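PDB 2XPZ: leucine aminopeptidase 2 from Saccharomyces cerevisiae, which removes amino-terminal residues from peptides, preferring di- and tripeptides, as a zinc aminopeptidase of the M1 family, and has low epoxide hydrolase activity in vitro. Local coordinates for residues 345-350 against 507-512; 480-485 against 529-534. All coordinates share one frame; numbering follows the deposited sequence.

Interaction 1 of 2, residues 345-350 against 507-512; sequences HFSALI and NSNQLV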
loop_
_atom_site.group_PDB
_atom_site.type_symbol
_atom_site.label_atom_id
_atom_site.label_comp_id
_atom_site.label_asym_id
_atom_site.label_seq_id
_atom_site.Cartn_x
_atom_site.Cartn_y
_atom_site.Cartn_z
ATOM N N HIS A 345 -19.470 4.507 3.410
ATOM C CA HIS A 345 -19.961 3.650 4.486
ATOM C C HIS A 345 -19.811 2.173 4.148
ATOM O O HIS A 345 -19.458 1.358 5.003
ATOM C CB HIS A 345 -21.416 3.979 4.808
ATOM C CG HIS A 345 -21.576 5.162 5.709
ATOM N ND1 HIS A 345 -21.599 5.050 7.081
ATOM C CD2 HIS A 345 -21.707 6.480 5.434
ATOM C CE1 HIS A 345 -21.744 6.250 7.614
ATOM N NE2 HIS A 345 -21.812 7.135 6.636
ATOM N N PHE A 346 -20.075 1.841 2.889
ATOM C CA PHE A 346 -19.854 0.495 2.384
ATOM C C PHE A 346 -18.359 0.142 2.340
ATOM O O PHE A 346 -17.970 -0.936 2.774
ATOM C CB PHE A 346 -20.550 0.311 1.024
ATOM C CG PHE A 346 -20.447 -1.082 0.473
ATOM C CD1 PHE A 346 -20.939 -2.151 1.183
ATOM C CD2 PHE A 346 -19.846 -1.318 -0.754
ATOM C CE1 PHE A 346 -20.837 -3.425 0.691
ATOM C CE2 PHE A 346 -19.742 -2.597 -1.246
ATOM C CZ PHE A 346 -20.240 -3.650 -0.521
ATOM N N SER A 347 -17.532 1.057 1.825
ATOM C CA SER A 347 -16.076 0.915 1.873
ATOM C C SER A 347 -15.645 0.648 3.304
ATOM O O SER A 347 -14.862 -0.265 3.577
ATOM C CB SER A 347 -15.384 2.184 1.363
ATOM O OG SER A 347 -14.930 2.014 0.028
ATOM N N ALA A 348 -16.179 1.463 4.210
ATOM C CA ALA A 348 -15.910 1.362 5.633
ATOM C C ALA A 348 -16.359 0.021 6.189
ATOM O O ALA A 348 -15.632 -0.618 6.948
ATOM C CB ALA A 348 -16.598 2.470 6.350
ATOM N N LEU A 349 -17.560 -0.396 5.807
ATOM C CA LEU A 349 -18.110 -1.668 6.245
ATOM C C LEU A 349 -17.326 -2.889 5.742
ATOM O O LEU A 349 -17.188 -3.871 6.458
ATOM C CB LEU A 349 -19.577 -1.769 5.844
ATOM C CG LEU A 349 -20.216 -3.112 6.169
ATOM C CD1 LEU A 349 -19.969 -3.475 7.630
ATOM C CD2 LEU A 349 -21.693 -3.059 5.848
ATOM N N ILE A 350 -16.826 -2.844 4.515
ATOM C CA ILE A 350 -15.975 -3.919 4.013
ATOM C C ILE A 350 -14.667 -3.907 4.772
ATOM O O ILE A 350 -14.031 -4.943 4.964
ATOM C CB ILE A 350 -15.628 -3.704 2.544
ATOM C CG1 ILE A 350 -16.894 -3.710 1.690
ATOM C CG2 ILE A 350 -14.622 -4.752 2.062
ATOM C CD1 ILE A 350 -16.727 -2.943 0.385
ATOM N N ASN A 507 -21.544 -1.743 -7.700
ATOM C CA ASN A 507 -20.208 -1.312 -8.096
ATOM C C ASN A 507 -19.238 -2.484 -7.939
ATOM O O ASN A 507 -19.648 -3.551 -7.510
ATOM C CB ASN A 507 -19.774 -0.081 -7.295
ATOM C CG ASN A 507 -19.690 -0.349 -5.824
ATOM O OD1 ASN A 507 -19.347 -1.448 -5.407
ATOM N ND2 ASN A 507 -19.991 0.659 -5.019
ATOM N N SER A 508 -17.968 -2.310 -8.299
ATOM C CA SER A 508 -17.012 -3.423 -8.266
ATOM C C SER A 508 -16.971 -4.101 -6.910
ATOM O O SER A 508 -16.915 -5.323 -6.820
ATOM C CB SER A 508 -15.611 -2.944 -8.602
ATOM O OG SER A 508 -15.662 -1.945 -9.591
ATOM N N ASN A 509 -16.986 -3.294 -5.858
ATOM C CA ASN A 509 -16.903 -3.798 -4.494
ATOM C C ASN A 509 -18.142 -4.588 -4.049
ATOM O O ASN A 509 -18.057 -5.431 -3.154
ATOM C CB ASN A 509 -16.621 -2.647 -3.521
ATOM C CG ASN A 509 -15.209 -2.105 -3.645
ATOM O OD1 ASN A 509 -14.380 -2.657 -4.358
ATOM N ND2 ASN A 509 -14.930 -1.021 -2.936
ATOM N N GLN A 510 -19.287 -4.314 -4.678
ATOM C CA GLN A 510 -20.537 -5.018 -4.368
ATOM C C GLN A 510 -20.577 -6.412 -5.015
ATOM O O GLN A 510 -21.063 -7.373 -4.419
ATOM C CB GLN A 510 -21.767 -4.175 -4.758
ATOM C CG GLN A 510 -22.091 -3.020 -3.785
ATOM C CD GLN A 510 -23.335 -2.219 -4.167
ATOM O OE1 GLN A 510 -23.331 -1.456 -5.131
ATOM N NE2 GLN A 510 -24.400 -2.382 -3.396
ATOM N N LEU A 511 -20.038 -6.521 -6.222
ATOM C CA LEU A 511 -19.901 -7.806 -6.906
ATOM C C LEU A 511 -18.959 -8.733 -6.178
ATOM O O LEU A 511 -19.203 -9.930 -6.089
ATOM C CB LEU A 511 -19.367 -7.587 -8.313
ATOM C CG LEU A 511 -20.338 -6.904 -9.263
ATOM C CD1 LEU A 511 -19.592 -6.439 -10.492
ATOM C CD2 LEU A 511 -21.467 -7.859 -9.614
ATOM N N VAL A 512 -17.859 -8.167 -5.686
ATOM C CA VAL A 512 -16.850 -8.922 -4.957
ATOM C C VAL A 512 -17.430 -9.462 -3.654
ATOM O O VAL A 512 -17.165 -10.595 -3.281
ATOM C CB VAL A 512 -15.605 -8.061 -4.655
ATOM C CG1 VAL A 512 -14.592 -8.853 -3.840
ATOM C CG2 VAL A 512 -14.975 -7.544 -5.943
HETATM O O HOH W 1 -12.837 0.192 -0.837
#
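Phe346 of helix 341-361, in the M1 catalytic domain, reaches across to the capping box that opens helix 508-519 of the leukotriene A4 hydrolase-type C-terminal domain. The short helical segments run 11.2 Å apart at a 37° angle, a spacing that a long aromatic side chain can span. From CB the phenyl ring is carried outward because CG stands anti to the backbone N (chi1 -176°). Its CD2 is the first ring atom to approach Gln510 CG; CE2 comes closest, 3.5 Å from Gln510 CG, and CZ lies near both that methylene and Asn509 O. The carbonyl carbon of Asn509 sits at the ring edge, in plane, while Ile350 CD1, one helical turn on from Phe346, lies over one face, 3.4 Å above the plane and offset toward the rim. That same Ile350 methyl meets Asn509 CB at 3.9 Å, so the isoleucine branch fills in between the phenyl face and Asn509. Asparagine suits the N-cap: Asn507 OD1 accepts from the N-H of Gln510, almost in line with its own C=O (C=O...N 164°), and that N-H also reaches Asn507 O. Gln510 returns the favour through OE1, which accepts from Asn507 N, and its NE2 donates to Leu470 O on helix 469-487, so the amide is held at both ends and its CG methylene packs on Phe346. Polar groups finish the contact on the side nearer Ser347, which also touches helix 321-339. There a water joins the two helices, 2.9 Å from Ser347 OG and receiving a weak bond from Asn509 ND2 at 3.2 Å.

Interaction 2 of 2, residues 480-485 against 529-534; sequences KWVEMA and KDFDWA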
loop_
_atom_site.group_PDB
_atom_site.type_symbol
_atom_site.label_atom_id
_atom_site.label_comp_id
_atom_site.label_asym_id
_atom_site.label_seq_id
_atom_site.Cartn_x
_atom_site.Cartn_y
_atom_site.Cartn_z
ATOM N N LYS A 480 -30.958 -14.600 -1.211
ATOM C CA LYS A 480 -32.050 -15.019 -2.094
ATOM C C LYS A 480 -31.651 -16.186 -2.985
ATOM O O LYS A 480 -32.437 -17.105 -3.219
ATOM C CB LYS A 480 -32.532 -13.839 -2.947
ATOM C CG LYS A 480 -33.704 -14.147 -3.876
ATOM C CD LYS A 480 -34.246 -12.872 -4.514
ATOM C CE LYS A 480 -35.325 -13.169 -5.538
ATOM N NZ LYS A 480 -35.902 -11.913 -6.080
ATOM N N TRP A 481 -30.421 -16.142 -3.477
ATOM C CA TRP A 481 -29.904 -17.202 -4.329
ATOM C C TRP A 481 -29.807 -18.517 -3.571
ATOM O O TRP A 481 -30.156 -19.571 -4.095
ATOM C CB TRP A 481 -28.555 -16.799 -4.944
ATOM C CG TRP A 481 -28.716 -16.058 -6.250
ATOM C CD1 TRP A 481 -28.705 -14.707 -6.440
ATOM C CD2 TRP A 481 -28.944 -16.640 -7.535
ATOM N NE1 TRP A 481 -28.899 -14.411 -7.766
ATOM C CE2 TRP A 481 -29.046 -15.587 -8.465
ATOM C CE3 TRP A 481 -29.067 -17.960 -7.996
ATOM C CZ2 TRP A 481 -29.265 -15.803 -9.828
ATOM C CZ3 TRP A 481 -29.286 -18.175 -9.344
ATOM C CH2 TRP A 481 -29.381 -17.101 -10.247
ATOM N N VAL A 482 -29.345 -18.446 -2.329
ATOM C CA VAL A 482 -29.236 -19.632 -1.487
ATOM C C VAL A 482 -30.606 -20.249 -1.196
ATOM O O VAL A 482 -30.794 -21.457 -1.325
ATOM C CB VAL A 482 -28.526 -19.300 -0.171
ATOM C CG1 VAL A 482 -28.691 -20.424 0.819
ATOM C CG2 VAL A 482 -27.059 -19.035 -0.441
ATOM N N GLU A 483 -31.552 -19.406 -0.792
ATOM C CA GLU A 483 -32.941 -19.812 -0.625
ATOM C C GLU A 483 -33.545 -20.362 -1.941
ATOM O O GLU A 483 -34.188 -21.416 -1.939
ATOM C CB GLU A 483 -33.783 -18.635 -0.138
ATOM C CG GLU A 483 -35.287 -18.830 -0.262
ATOM C CD GLU A 483 -35.884 -19.651 0.873
ATOM O OE1 GLU A 483 -35.148 -20.027 1.811
ATOM O OE2 GLU A 483 -37.107 -19.910 0.827
ATOM N N MET A 484 -33.324 -19.683 -3.061
ATOM C CA MET A 484 -33.892 -20.115 -4.333
ATOM C C MET A 484 -33.177 -21.334 -4.950
ATOM O O MET A 484 -33.754 -22.069 -5.729
ATOM C CB MET A 484 -33.851 -18.949 -5.314
ATOM C CG MET A 484 -34.898 -17.874 -5.066
ATOM S SD MET A 484 -36.500 -18.597 -4.732
ATOM C CE MET A 484 -37.574 -17.179 -4.460
ATOM N N ALA A 485 -31.905 -21.514 -4.640
ATOM C CA ALA A 485 -31.146 -22.655 -5.098
ATOM C C ALA A 485 -31.905 -23.919 -4.799
ATOM O O ALA A 485 -31.849 -24.894 -5.558
ATOM C CB ALA A 485 -29.818 -22.650 -4.383
ATOM N N LYS A 529 -27.220 -24.857 6.782
ATOM C CA LYS A 529 -25.955 -25.416 7.231
ATOM C C LYS A 529 -25.437 -26.483 6.272
ATOM O O LYS A 529 -26.146 -27.431 5.922
ATOM C CB LYS A 529 -26.082 -25.952 8.659
ATOM C CG LYS A 529 -26.360 -24.853 9.686
ATOM C CD LYS A 529 -26.542 -25.401 11.097
ATOM C CE LYS A 529 -26.825 -24.279 12.091
ATOM N NZ LYS A 529 -27.044 -24.796 13.473
ATOM N N ASP A 530 -24.193 -26.305 5.842
ATOM C CA ASP A 530 -23.569 -27.205 4.884
ATOM C C ASP A 530 -24.297 -27.194 3.558
ATOM O O ASP A 530 -24.160 -28.113 2.749
ATOM C CB ASP A 530 -23.484 -28.625 5.434
ATOM C CG ASP A 530 -22.116 -28.943 5.985
ATOM O OD1 ASP A 530 -21.116 -28.584 5.323
ATOM O OD2 ASP A 530 -22.039 -29.543 7.076
ATOM N N PHE A 531 -25.091 -26.158 3.341
ATOM C CA PHE A 531 -25.564 -25.893 2.006
ATOM C C PHE A 531 -24.293 -25.896 1.180
ATOM O O PHE A 531 -23.309 -25.269 1.558
ATOM C CB PHE A 531 -26.234 -24.526 1.948
ATOM C CG PHE A 531 -26.601 -24.085 0.560
ATOM C CD1 PHE A 531 -27.920 -24.107 0.137
ATOM C CD2 PHE A 531 -25.629 -23.641 -0.322
ATOM C CE1 PHE A 531 -28.262 -23.695 -1.146
ATOM C CE2 PHE A 531 -25.963 -23.229 -1.601
ATOM C CZ PHE A 531 -27.281 -23.256 -2.013
ATOM N N ASP A 532 -24.295 -26.629 0.075
ATOM C CA ASP A 532 -23.123 -26.717 -0.788
ATOM C C ASP A 532 -23.544 -26.367 -2.210
ATOM O O ASP A 532 -24.582 -26.837 -2.678
ATOM C CB ASP A 532 -22.528 -28.131 -0.717
ATOM C CG ASP A 532 -21.314 -28.320 -1.623
ATOM O OD1 ASP A 532 -21.172 -27.579 -2.611
ATOM O OD2 ASP A 532 -20.502 -29.231 -1.354
ATOM N N TRP A 533 -22.750 -25.536 -2.884
ATOM C CA TRP A 533 -23.048 -25.092 -4.253
ATOM C C TRP A 533 -22.734 -26.145 -5.324
ATOM O O TRP A 533 -23.102 -25.985 -6.493
ATOM C CB TRP A 533 -22.288 -23.805 -4.584
ATOM C CG TRP A 533 -22.897 -22.552 -4.043
ATOM C CD1 TRP A 533 -22.421 -21.785 -3.024
ATOM C CD2 TRP A 533 -24.088 -21.906 -4.511
ATOM N NE1 TRP A 533 -23.246 -20.703 -2.822
ATOM C CE2 TRP A 533 -24.272 -20.756 -3.718
ATOM C CE3 TRP A 533 -25.012 -22.194 -5.516
ATOM C CZ2 TRP A 533 -25.350 -19.893 -3.902
ATOM C CZ3 TRP A 533 -26.079 -21.335 -5.692
ATOM C CH2 TRP A 533 -26.238 -20.196 -4.890
ATOM N N ALA A 534 -22.040 -27.206 -4.925
ATOM C CA ALA A 534 -21.717 -28.309 -5.823
ATOM C C ALA A 534 -22.948 -29.184 -6.076
ATOM O O ALA A 534 -23.116 -29.733 -7.168
ATOM C CB ALA A 534 -20.570 -29.141 -5.249
#
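The phenyl ring of Phe531 has Val482 CG1 over one face, a CH-pi contact 4.0 Å from the centroid and 20° off the normal. At its edge, in plane, lie Ala485 CB, 3.5 Å from Phe531 CZ, and Trp533 CG. The indole of Trp533 in turn has Phe531 CE2 on one face, 3.6 Å above the plane and over its centre, so the phenyl ring presents its rim to the indole. Across the contact, Trp533 CZ2 meets the other valine branch, Val482 CG2, at 4.0 Å, and Trp533 CH2 approaches Trp481 CB. Branching at CB thus lets one valine serve both rings: CG1, anti to the backbone N (chi1 167°), goes to the phenyl and CG2 to the indole. Alanine suits position 485, where a single methyl lets Phe531 come close to the helix; Phe531 CE1 also comes within 3.4 Å of Val482 O. A serine in place of Phe531 would probably leave Val482 CG1 without the ring it lies over, take from Ala485 CB its closer aromatic neighbour, and open a gap beside the Trp533 indole. Trp533 NE1 donates to Leu518 O of helix 508-519, and Ala539 of helix 537-546 touches both Trp533 and Ala485, fitting the loop between those two helices against helix 469-487.

Interaction 2 is a buried contact far from the annotated sites, whereas interaction 1 is partly buried and nearer the catalytic centre, with the side chain of Ser347 about 14 Å from the zinc. Their centres lie 22 Å apart and they do not touch, yet helices 469-487 and 508-519 connect them: each contributes a segment to one contact and an outside partner to the other. Interaction 1 joins catalytic and C-terminal family regions, and packs a phenyl ring against a helix start whose own amides form the cap, with a water bridging the two segments. Interaction 2, made by a helix and a loop, relies on aromatic and aliphatic packing, in keeping with its buried residues, although it lies farther from the chain's centre.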